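Local coordinates for ribulose bisphosphate carboxylase (Pyrococcus horikoshii, PDB 2D69), which probably adds carbon dioxide and water to ribulose 1,5-bisphosphate to give two molecules of 3-phosphoglycerate, as the form III Rubisco of an archaeal AMP degradation pathway, at residues V8-Y11 with L12-V15; F199-R202 with V203-L206; V209-R212 with V213-E216. One frame throughout, in Å; residues are numbered along the deposited sequence.

Interaction 1: residues V8-Y11 with L12-V15; sequences VEWY and LDFV
Asp13 folds back over the indole of Trp10. Its CB sits over the face of the six-membered ring, 3.6 Å from the centroid and 9° off the normal, a CH-pi contact, and its carboxylate lies nearly flat above the indole, the two planes 14° apart. Trp10 chi1 of 68° sets CG between the backbone N and the carbonyl carbon, which brings the ring under the turn; Leu12 CB packs against its five-membered part, 3.8 Å from Trp10 CD1.

Backbone donors and acceptors are paired in steps of three. Asp13 N gives its hydrogen to Trp10 O at 3.0 Å, Phe14 N to Tyr11 O at 3.0 Å, and Val15 N to Leu12 O. Trp10 O and Tyr11 O also lie at the edge of the Phe14 ring.

At the carboxylates, Glu9 OE1 comes within 2.6 Å of Asp13 OD1, so one of the two acids probably holds a proton. Glu9 OE1 accepts besides a weak bond of 3.4 Å from Trp10 N. Glu9 CG, set opposite the backbone N, lies against Phe14 CE2, and the bend at chi2 swings the carboxylate to Asp13.

Beyond the turn, Glu9 pairs through its backbone with Trp55, and Phe14 with Val72, while Tyr11 and Phe14 pack on helix 39-49. The i to i+3 bonding is that of a 3-10 turn, here following strand 7-9 in the N-terminal domain of Rubisco.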
ATOM      1  N   VAL A   8      54.462  -6.288   0.392  1.00 24.01           N
ATOM      2  CA  VAL A   8      54.611  -6.847   1.734  1.00 24.82           C
ATOM      3  C   VAL A   8      54.142  -5.773   2.679  1.00 25.23           C
ATOM      4  O   VAL A   8      54.370  -4.592   2.459  1.00 27.06           O
ATOM      5  CB  VAL A   8      56.075  -7.273   2.024  1.00 25.14           C
ATOM      6  CG1 VAL A   8      56.224  -7.912   3.425  1.00 26.28           C
ATOM      7  CG2 VAL A   8      56.537  -8.242   0.962  1.00 25.10           C
ATOM      8  N   GLU A   9      53.368  -6.166   3.666  1.00 25.14           N
ATOM      9  CA  GLU A   9      52.922  -5.251   4.698  1.00 24.78           C
ATOM     10  C   GLU A   9      53.101  -6.017   5.991  1.00 24.64           C
ATOM     11  O   GLU A   9      52.817  -7.218   6.045  1.00 24.75           O
ATOM     12  CB  GLU A   9      51.479  -4.851   4.452  1.00 24.95           C
ATOM     13  CG  GLU A   9      50.936  -3.857   5.459  1.00 26.75           C
ATOM     14  CD  GLU A   9      51.566  -2.492   5.318  1.00 29.25           C
ATOM     15  OE1 GLU A   9      52.731  -2.347   5.732  1.00 30.81           O
ATOM     16  OE2 GLU A   9      50.885  -1.570   4.805  1.00 31.40           O
ATOM     17  N   TRP A  10      53.641  -5.358   7.008  1.00 24.49           N
ATOM     18  CA  TRP A  10      54.001  -6.026   8.259  1.00 24.54           C
ATOM     19  C   TRP A  10      53.582  -5.179   9.459  1.00 22.88           C
ATOM     20  O   TRP A  10      53.331  -3.983   9.324  1.00 22.54           O
ATOM     21  CB  TRP A  10      55.497  -6.348   8.284  1.00 25.33           C
ATOM     22  CG  TRP A  10      56.393  -5.142   8.359  1.00 30.04           C
ATOM     23  CD1 TRP A  10      57.096  -4.711   9.451  1.00 35.18           C
ATOM     24  CD2 TRP A  10      56.680  -4.192   7.310  1.00 36.24           C
ATOM     25  NE1 TRP A  10      57.802  -3.564   9.156  1.00 37.18           N
ATOM     26  CE2 TRP A  10      57.570  -3.220   7.849  1.00 37.92           C
ATOM     27  CE3 TRP A  10      56.291  -4.065   5.967  1.00 37.42           C
ATOM     28  CZ2 TRP A  10      58.061  -2.137   7.096  1.00 39.00           C
ATOM     29  CZ3 TRP A  10      56.772  -2.984   5.225  1.00 39.98           C
ATOM     30  CH2 TRP A  10      57.654  -2.036   5.795  1.00 39.65           C
ATOM     31  N   TYR A  11      53.507  -5.800  10.631  1.00 22.01           N
ATOM     32  CA  TYR A  11      52.897  -5.155  11.808  1.00 21.06           C
ATOM     33  C   TYR A  11      53.589  -3.836  12.207  1.00 19.57           C
ATOM     34  O   TYR A  11      52.933  -2.853  12.485  1.00 17.28           O
ATOM     35  CB  TYR A  11      52.829  -6.134  12.998  1.00 21.86           C
ATOM     36  CG  TYR A  11      52.062  -7.405  12.691  1.00 23.19           C
ATOM     37  CD1 TYR A  11      52.673  -8.649  12.814  1.00 26.56           C
ATOM     38  CD2 TYR A  11      50.744  -7.362  12.237  1.00 25.21           C
ATOM     39  CE1 TYR A  11      51.974  -9.841  12.524  1.00 26.95           C
ATOM     40  CE2 TYR A  11      50.034  -8.549  11.935  1.00 26.85           C
ATOM     41  CZ  TYR A  11      50.667  -9.781  12.075  1.00 28.75           C
ATOM     42  OH  TYR A  11      50.018 -10.969  11.786  1.00 30.19           O
ATOM     43  N   LEU A  12      54.904  -3.793  12.150  1.00 18.39           N
ATOM     44  CA  LEU A  12      55.640  -2.629  12.629  1.00 18.31           C
ATOM     45  C   LEU A  12      55.466  -1.441  11.672  1.00 18.66           C
ATOM     46  O   LEU A  12      55.713  -0.277  12.047  1.00 18.95           O
ATOM     47  CB  LEU A  12      57.125  -2.972  12.802  1.00 18.78           C
ATOM     48  CG  LEU A  12      57.586  -3.998  13.852  1.00 18.70           C
ATOM     49  CD1 LEU A  12      59.105  -4.233  13.803  1.00 17.48           C
ATOM     50  CD2 LEU A  12      57.197  -3.568  15.234  1.00 20.41           C
ATOM     51  N   ASP A  13      55.006  -1.706  10.449  1.00 17.52           N
ATOM     52  CA  ASP A  13      54.770  -0.622   9.517  1.00 17.56           C
ATOM     53  C   ASP A  13      53.577   0.237   9.928  1.00 17.55           C
ATOM     54  O   ASP A  13      53.431   1.377   9.491  1.00 16.18           O
ATOM     55  CB  ASP A  13      54.528  -1.146   8.123  1.00 18.46           C
ATOM     56  CG  ASP A  13      54.689  -0.058   7.074  1.00 20.56           C
ATOM     57  OD1 ASP A  13      53.929  -0.080   6.089  1.00 20.58           O
ATOM     58  OD2 ASP A  13      55.550   0.860   7.170  1.00 21.30           O
ATOM     59  N   PHE A  14      52.749  -0.332  10.793  1.00 16.74           N
ATOM     60  CA  PHE A  14      51.627   0.384  11.377  1.00 16.99           C
ATOM     61  C   PHE A  14      51.995   1.249  12.604  1.00 17.16           C
ATOM     62  O   PHE A  14      51.147   1.967  13.143  1.00 17.21           O
ATOM     63  CB  PHE A  14      50.551  -0.623  11.728  1.00 16.53           C
ATOM     64  CG  PHE A  14      49.915  -1.261  10.533  1.00 14.45           C
ATOM     65  CD1 PHE A  14      48.716  -0.795  10.039  1.00 13.47           C
ATOM     66  CD2 PHE A  14      50.480  -2.346   9.934  1.00 12.45           C
ATOM     67  CE1 PHE A  14      48.118  -1.414   8.983  1.00 10.75           C
ATOM     68  CE2 PHE A  14      49.901  -2.933   8.854  1.00 10.01           C
ATOM     69  CZ  PHE A  14      48.733  -2.463   8.367  1.00 11.98           C
ATOM     70  N   VAL A  15      53.263   1.217  13.009  1.00 17.52           N
ATOM     71  CA  VAL A  15      53.753   1.970  14.168  1.00 17.44           C
ATOM     72  C   VAL A  15      54.639   3.121  13.719  1.00 18.50           C
ATOM     73  O   VAL A  15      55.635   2.940  13.010  1.00 18.34           O
ATOM     74  CB  VAL A  15      54.513   1.060  15.140  1.00 17.64           C
ATOM     75  CG1 VAL A  15      55.078   1.837  16.378  1.00 16.84           C
ATOM     76  CG2 VAL A  15      53.595  -0.072  15.582  1.00 17.60           C
TER

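Interaction 2: residues F199-R202 with V203-L206; sequences FEER and VRKL. With SO4 (sulfate ion), chain I.
Glu200 and Arg204 meet one turn apart near the start of helix 199-217, the helix that joins strands 184-186 and 222-224 in a beta-alpha-beta unit of the Rubisco TIM barrel. The tight part of the contact is the backbone and the inward side. Four i to i+4 bonds run from Val203 N to Phe199 O, Arg204 N to Glu200 O, Lys205 N to Glu201 O and Leu206 N to Arg202 O, the last 2.8 Å long and nearly straight at 168°.

Phe199 and Val203 are both buried, Phe199 against Met240 and Val241 of helix 231-244 and Val203 against Ile225. Leu206 CD2 rests 3.9 Å from Arg202 CG and faces Ala174 of helix 167-179. The buried guanidinium of Arg202 is gripped by several partners: NH2 makes a salt bridge to Asp187, NH1 bonds to Thr192 O and to Asn197, and NE to the hydroxyl of Tyr223. Asp187 adjoins Lys186 and Asp188, both predicted magnesium ligands, so Arg202 probably belongs to the surroundings of the metal site.

Between the two segments the outward side is looser, and the second subunit covers part of it. Glu200 CG lies over one face of the Arg204 guanidinium, toward its rim, and the carboxylate is stacked on it with the planes 28° apart; the salt bridge from Glu200 OE1 to Arg204 NH2 is 3.4 Å. Stronger partners come from the second subunit, whose Glu269 takes Arg204 NH1 and whose Arg341 takes Glu201 OE2. Lys205, bent at chi2 (64°) and extended beyond, reaches away from the helix to a sulfate probably left from crystallisation, its NZ donating to sulfate O3 at 2.7 Å.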
ATOM      1  N   PHE A 199       2.426  -8.141  26.753  1.00 13.91           N
ATOM      2  CA  PHE A 199       2.882  -6.790  26.569  1.00 14.46           C
ATOM      3  C   PHE A 199       1.735  -5.856  26.212  1.00 13.95           C
ATOM      4  O   PHE A 199       1.523  -4.811  26.878  1.00 12.36           O
ATOM      5  CB  PHE A 199       4.005  -6.683  25.495  1.00 14.57           C
ATOM      6  CG  PHE A 199       4.608  -5.320  25.462  1.00 13.78           C
ATOM      7  CD1 PHE A 199       4.010  -4.272  24.704  1.00 15.67           C
ATOM      8  CD2 PHE A 199       5.674  -5.018  26.302  1.00 11.11           C
ATOM      9  CE1 PHE A 199       4.518  -2.965  24.756  1.00 13.09           C
ATOM     10  CE2 PHE A 199       6.204  -3.729  26.312  1.00 13.86           C
ATOM     11  CZ  PHE A 199       5.596  -2.679  25.583  1.00 10.66           C
ATOM     12  N   GLU A 200       0.940  -6.217  25.215  1.00 15.37           N
ATOM     13  CA  GLU A 200      -0.136  -5.261  24.817  1.00 17.02           C
ATOM     14  C   GLU A 200      -1.230  -5.048  25.836  1.00 15.71           C
ATOM     15  O   GLU A 200      -1.911  -3.938  25.922  1.00 14.35           O
ATOM     16  CB  GLU A 200      -0.735  -5.621  23.443  1.00 19.24           C
ATOM     17  CG  GLU A 200      -1.523  -4.392  22.881  1.00 24.95           C
ATOM     18  CD  GLU A 200      -1.855  -4.470  21.394  1.00 31.44           C
ATOM     19  OE1 GLU A 200      -2.300  -3.429  20.839  1.00 34.73           O
ATOM     20  OE2 GLU A 200      -1.679  -5.563  20.795  1.00 36.19           O
ATOM     21  N   GLU A 201      -1.480  -6.095  26.611  1.00 13.99           N
ATOM     22  CA  GLU A 201      -2.433  -6.001  27.731  1.00 14.60           C
ATOM     23  C   GLU A 201      -1.850  -5.127  28.836  1.00 14.00           C
ATOM     24  O   GLU A 201      -2.529  -4.297  29.394  1.00 12.58           O
ATOM     25  CB  GLU A 201      -2.796  -7.391  28.244  1.00 15.11           C
ATOM     26  CG  GLU A 201      -3.570  -8.232  27.227  1.00 17.07           C
ATOM     27  CD  GLU A 201      -3.851  -9.671  27.695  1.00 17.31           C
ATOM     28  OE1 GLU A 201      -4.141 -10.502  26.775  1.00 15.38           O
ATOM     29  OE2 GLU A 201      -3.802  -9.956  28.950  1.00 14.65           O
ATOM     30  N   ARG A 202      -0.559  -5.274  29.106  1.00 13.30           N
ATOM     31  CA  ARG A 202       0.109  -4.415  30.076  1.00 13.93           C
ATOM     32  C   ARG A 202       0.083  -2.937  29.640  1.00 15.19           C
ATOM     33  O   ARG A 202      -0.310  -2.073  30.445  1.00 14.43           O
ATOM     34  CB  ARG A 202       1.544  -4.855  30.283  1.00 13.56           C
ATOM     35  CG  ARG A 202       2.181  -4.203  31.489  1.00 12.51           C
ATOM     36  CD  ARG A 202       3.400  -4.942  31.936  1.00 12.20           C
ATOM     37  NE  ARG A 202       4.612  -4.645  31.176  1.00 10.14           N
ATOM     38  CZ  ARG A 202       5.229  -5.529  30.396  1.00 12.06           C
ATOM     39  NH1 ARG A 202       4.688  -6.719  30.161  1.00 11.45           N
ATOM     40  NH2 ARG A 202       6.395  -5.213  29.880  1.00 12.73           N
ATOM     41  N   VAL A 203       0.406  -2.631  28.374  1.00 15.53           N
ATOM     42  CA  VAL A 203       0.313  -1.221  27.942  1.00 16.76           C
ATOM     43  C   VAL A 203      -1.063  -0.639  28.070  1.00 16.25           C
ATOM     44  O   VAL A 203      -1.240   0.481  28.557  1.00 16.05           O
ATOM     45  CB  VAL A 203       0.898  -0.866  26.517  1.00 19.00           C
ATOM     46  CG1 VAL A 203       2.002  -1.770  26.098  1.00 18.03           C
ATOM     47  CG2 VAL A 203      -0.139  -0.797  25.464  1.00 23.70           C
ATOM     48  N   ARG A 204      -2.074  -1.348  27.612  1.00 16.50           N
ATOM     49  CA  ARG A 204      -3.445  -0.820  27.764  1.00 16.73           C
ATOM     50  C   ARG A 204      -3.758  -0.504  29.194  1.00 16.14           C
ATOM     51  O   ARG A 204      -4.318   0.580  29.513  1.00 16.46           O
ATOM     52  CB  ARG A 204      -4.452  -1.802  27.228  1.00 16.57           C
ATOM     53  CG  ARG A 204      -4.367  -1.966  25.717  1.00 21.04           C
ATOM     54  CD  ARG A 204      -5.301  -3.053  25.241  1.00 22.75           C
ATOM     55  NE  ARG A 204      -5.096  -3.481  23.890  1.00 24.62           N
ATOM     56  CZ  ARG A 204      -5.132  -4.758  23.488  1.00 28.59           C
ATOM     57  NH1 ARG A 204      -5.278  -5.791  24.349  1.00 26.87           N
ATOM     58  NH2 ARG A 204      -4.958  -5.001  22.200  1.00 30.76           N
ATOM     59  N   LYS A 205      -3.431  -1.418  30.102  1.00 13.39           N
ATOM     60  CA  LYS A 205      -3.818  -1.174  31.499  1.00 14.29           C
ATOM     61  C   LYS A 205      -2.988  -0.114  32.192  1.00 13.75           C
ATOM     62  O   LYS A 205      -3.523   0.770  32.829  1.00 14.19           O
ATOM     63  CB  LYS A 205      -3.796  -2.478  32.307  1.00 14.79           C
ATOM     64  CG  LYS A 205      -4.203  -2.403  33.777  1.00 16.33           C
ATOM     65  CD  LYS A 205      -5.656  -1.992  33.960  1.00 17.14           C
ATOM     66  CE  LYS A 205      -6.008  -1.972  35.437  1.00 20.12           C
ATOM     67  NZ  LYS A 205      -7.482  -1.638  35.671  1.00 21.02           N
ATOM     68  N   LEU A 206      -1.673  -0.192  32.075  1.00 14.00           N
ATOM     69  CA  LEU A 206      -0.805   0.616  32.935  1.00 14.26           C
ATOM     70  C   LEU A 206      -0.838   2.096  32.611  1.00 13.41           C
ATOM     71  O   LEU A 206      -0.671   2.932  33.500  1.00 13.28           O
ATOM     72  CB  LEU A 206       0.624   0.105  32.889  1.00 13.87           C
ATOM     73  CG  LEU A 206       0.993  -0.960  33.912  1.00 16.55           C
ATOM     74  CD1 LEU A 206       1.123  -0.336  35.255  1.00 15.92           C
ATOM     75  CD2 LEU A 206      -0.058  -2.107  33.913  1.00 20.15           C
TER
HETATM   76  S   SO4 I1005      -7.320   2.430  36.487  1.00131.79           S
HETATM   77  O1  SO4 I1005      -8.639   2.868  36.929  1.00132.46           O
HETATM   78  O2  SO4 I1005      -6.365   2.603  37.582  1.00131.75           O
HETATM   79  O3  SO4 I1005      -7.389   1.033  36.063  1.00131.55           O
HETATM   80  O4  SO4 I1005      -6.915   3.253  35.355  1.00132.73           O

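Interaction 3: residues V209-R212 with V213-E216; sequences VRDR and VEAE
Val213, the first residue of the second segment, carries its CG2 back along the helix to within 4.3 Å of Val209 CG1, a light apolar touch. Its N donates to Val209 O at 2.9 Å, and its side chain packs on Tyr175 and Trp178 of helix 167-179.

Next comes Glu214, whose extended chain crosses the bent chain of Arg210 at a slant, with Glu214 OE2 3.4 Å from Arg210 CD. The salt bridge to Arg210 NE is long, 3.8 Å, and the oxygen is well out of the guanidinium plane, so only charge acts there. Asp211 OD2 takes the N-H of Arg210 NE instead, at 2.7 Å; Arg210, Asp211 and Glu214 thus form a salt-bridge network. Its outer partners tie this C-terminal part of helix 199-217 to strand 222-224, the next strand of the TIM barrel: Glu214 OE2 accepts from Lys221 N, and Arg210 NH1 bridges to Glu222.

Ala215 adds its backbone bond to Asp211 O.

Glu216 makes an i to i+4 salt bridge with Arg212. Arg212, with CG anti to its N (chi1 -179°) and extended as far as NE, gives its NE-H to Glu216 OE2 at 2.8 Å and 144°. The donor comes from above the carboxylate, the two planes standing 79° apart, while Glu216 OE1 bonds to the hydroxyl of Tyr175.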
ATOM      1  N   VAL A 209      -3.830   3.579  34.349  1.00 15.50           N
ATOM      2  CA  VAL A 209      -3.478   3.825  35.742  1.00 14.42           C
ATOM      3  C   VAL A 209      -2.589   5.071  35.827  1.00 15.58           C
ATOM      4  O   VAL A 209      -2.806   5.951  36.684  1.00 14.18           O
ATOM      5  CB  VAL A 209      -2.676   2.641  36.319  1.00 14.39           C
ATOM      6  CG1 VAL A 209      -2.125   2.944  37.758  1.00 12.93           C
ATOM      7  CG2 VAL A 209      -3.487   1.350  36.310  1.00 15.59           C
ATOM      8  N   ARG A 210      -1.590   5.137  34.934  1.00 14.50           N
ATOM      9  CA  ARG A 210      -0.689   6.255  34.839  1.00 15.67           C
ATOM     10  C   ARG A 210      -1.479   7.547  34.738  1.00 15.87           C
ATOM     11  O   ARG A 210      -1.260   8.487  35.524  1.00 16.52           O
ATOM     12  CB  ARG A 210       0.218   6.106  33.598  1.00 16.30           C
ATOM     13  CG  ARG A 210       1.356   7.072  33.500  1.00 17.61           C
ATOM     14  CD  ARG A 210       0.964   8.438  33.004  1.00 17.29           C
ATOM     15  NE  ARG A 210       0.640   8.486  31.584  1.00 16.27           N
ATOM     16  CZ  ARG A 210       1.510   8.574  30.583  1.00 14.87           C
ATOM     17  NH1 ARG A 210       2.828   8.585  30.773  1.00 16.26           N
ATOM     18  NH2 ARG A 210       1.042   8.659  29.331  1.00 14.89           N
ATOM     19  N   ASP A 211      -2.396   7.609  33.780  1.00 14.95           N
ATOM     20  CA  ASP A 211      -3.160   8.828  33.592  1.00 16.11           C
ATOM     21  C   ASP A 211      -4.034   9.151  34.800  1.00 16.18           C
ATOM     22  O   ASP A 211      -4.216  10.318  35.172  1.00 16.07           O
ATOM     23  CB  ASP A 211      -4.011   8.775  32.307  1.00 16.79           C
ATOM     24  CG  ASP A 211      -3.143   8.806  31.063  1.00 17.15           C
ATOM     25  OD1 ASP A 211      -3.641   8.413  30.002  1.00 18.03           O
ATOM     26  OD2 ASP A 211      -1.954   9.200  31.054  1.00 21.22           O
ATOM     27  N   ARG A 212      -4.566   8.133  35.444  1.00 16.91           N
ATOM     28  CA  ARG A 212      -5.365   8.383  36.660  1.00 17.41           C
ATOM     29  C   ARG A 212      -4.508   9.031  37.757  1.00 16.69           C
ATOM     30  O   ARG A 212      -4.959   9.966  38.441  1.00 15.86           O
ATOM     31  CB  ARG A 212      -5.990   7.080  37.153  1.00 18.21           C
ATOM     32  CG  ARG A 212      -6.864   7.205  38.389  1.00 21.42           C
ATOM     33  CD  ARG A 212      -7.129   5.861  39.051  1.00 26.67           C
ATOM     34  NE  ARG A 212      -7.690   6.030  40.396  1.00 30.10           N
ATOM     35  CZ  ARG A 212      -7.787   5.055  41.295  1.00 31.01           C
ATOM     36  NH1 ARG A 212      -7.397   3.817  40.997  1.00 30.73           N
ATOM     37  NH2 ARG A 212      -8.310   5.311  42.490  1.00 30.50           N
ATOM     38  N   VAL A 213      -3.279   8.546  37.926  1.00 16.34           N
ATOM     39  CA  VAL A 213      -2.384   9.068  38.978  1.00 17.20           C
ATOM     40  C   VAL A 213      -1.977  10.515  38.700  1.00 17.17           C
ATOM     41  O   VAL A 213      -1.950  11.343  39.638  1.00 18.33           O
ATOM     42  CB  VAL A 213      -1.152   8.241  39.190  1.00 17.05           C
ATOM     43  CG1 VAL A 213      -0.272   8.862  40.297  1.00 17.49           C
ATOM     44  CG2 VAL A 213      -1.538   6.829  39.623  1.00 17.89           C
ATOM     45  N   GLU A 214      -1.750  10.820  37.421  1.00 16.79           N
ATOM     46  CA  GLU A 214      -1.508  12.163  36.965  1.00 16.51           C
ATOM     47  C   GLU A 214      -2.675  13.043  37.342  1.00 17.38           C
ATOM     48  O   GLU A 214      -2.443  14.128  37.840  1.00 16.69           O
ATOM     49  CB  GLU A 214      -1.244  12.232  35.457  1.00 16.81           C
ATOM     50  CG  GLU A 214       0.148  11.742  35.104  1.00 16.43           C
ATOM     51  CD  GLU A 214       0.501  11.893  33.641  1.00 17.72           C
ATOM     52  OE1 GLU A 214      -0.381  12.130  32.825  1.00 17.90           O
ATOM     53  OE2 GLU A 214       1.675  11.752  33.303  1.00 16.16           O
ATOM     54  N   ALA A 215      -3.906  12.625  37.057  1.00 17.80           N
ATOM     55  CA  ALA A 215      -5.068  13.455  37.395  1.00 18.74           C
ATOM     56  C   ALA A 215      -5.187  13.703  38.904  1.00 18.43           C
ATOM     57  O   ALA A 215      -5.515  14.805  39.324  1.00 21.50           O
ATOM     58  CB  ALA A 215      -6.362  12.837  36.825  1.00 19.55           C
ATOM     59  N   GLU A 216      -4.887  12.697  39.706  1.00 17.90           N
ATOM     60  CA  GLU A 216      -5.028  12.738  41.152  1.00 17.30           C
ATOM     61  C   GLU A 216      -3.920  13.523  41.855  1.00 17.79           C
ATOM     62  O   GLU A 216      -4.183  14.180  42.888  1.00 16.17           O
ATOM     63  CB  GLU A 216      -5.117  11.306  41.722  1.00 17.30           C
ATOM     64  CG  GLU A 216      -6.456  10.607  41.439  1.00 18.14           C
ATOM     65  CD  GLU A 216      -6.483   9.109  41.753  1.00 20.79           C
ATOM     66  OE1 GLU A 216      -5.416   8.522  42.101  1.00 20.54           O
ATOM     67  OE2 GLU A 216      -7.591   8.503  41.639  1.00 16.90           O
TER

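Interactions 2 and 3 are successive parts of one helix, 199-217, with centres about 15 Å apart, and both pack against helix 167-179. Interaction 1 lies in the N-terminal domain on the opposite side of the chain's centre, about 58 and 65 Å away between centres. All three are partly buried, but interaction 2 has no exposed residue and meets a second subunit, whereas half the residues of interaction 3 are exposed and no other chain touches it. The chemistry follows: i to i+3 turn bonds, an indole face and two closely approaching acids at 8-15; 199-206 adds ion pairs to another subunit; those of 209-216 stay within its own chain.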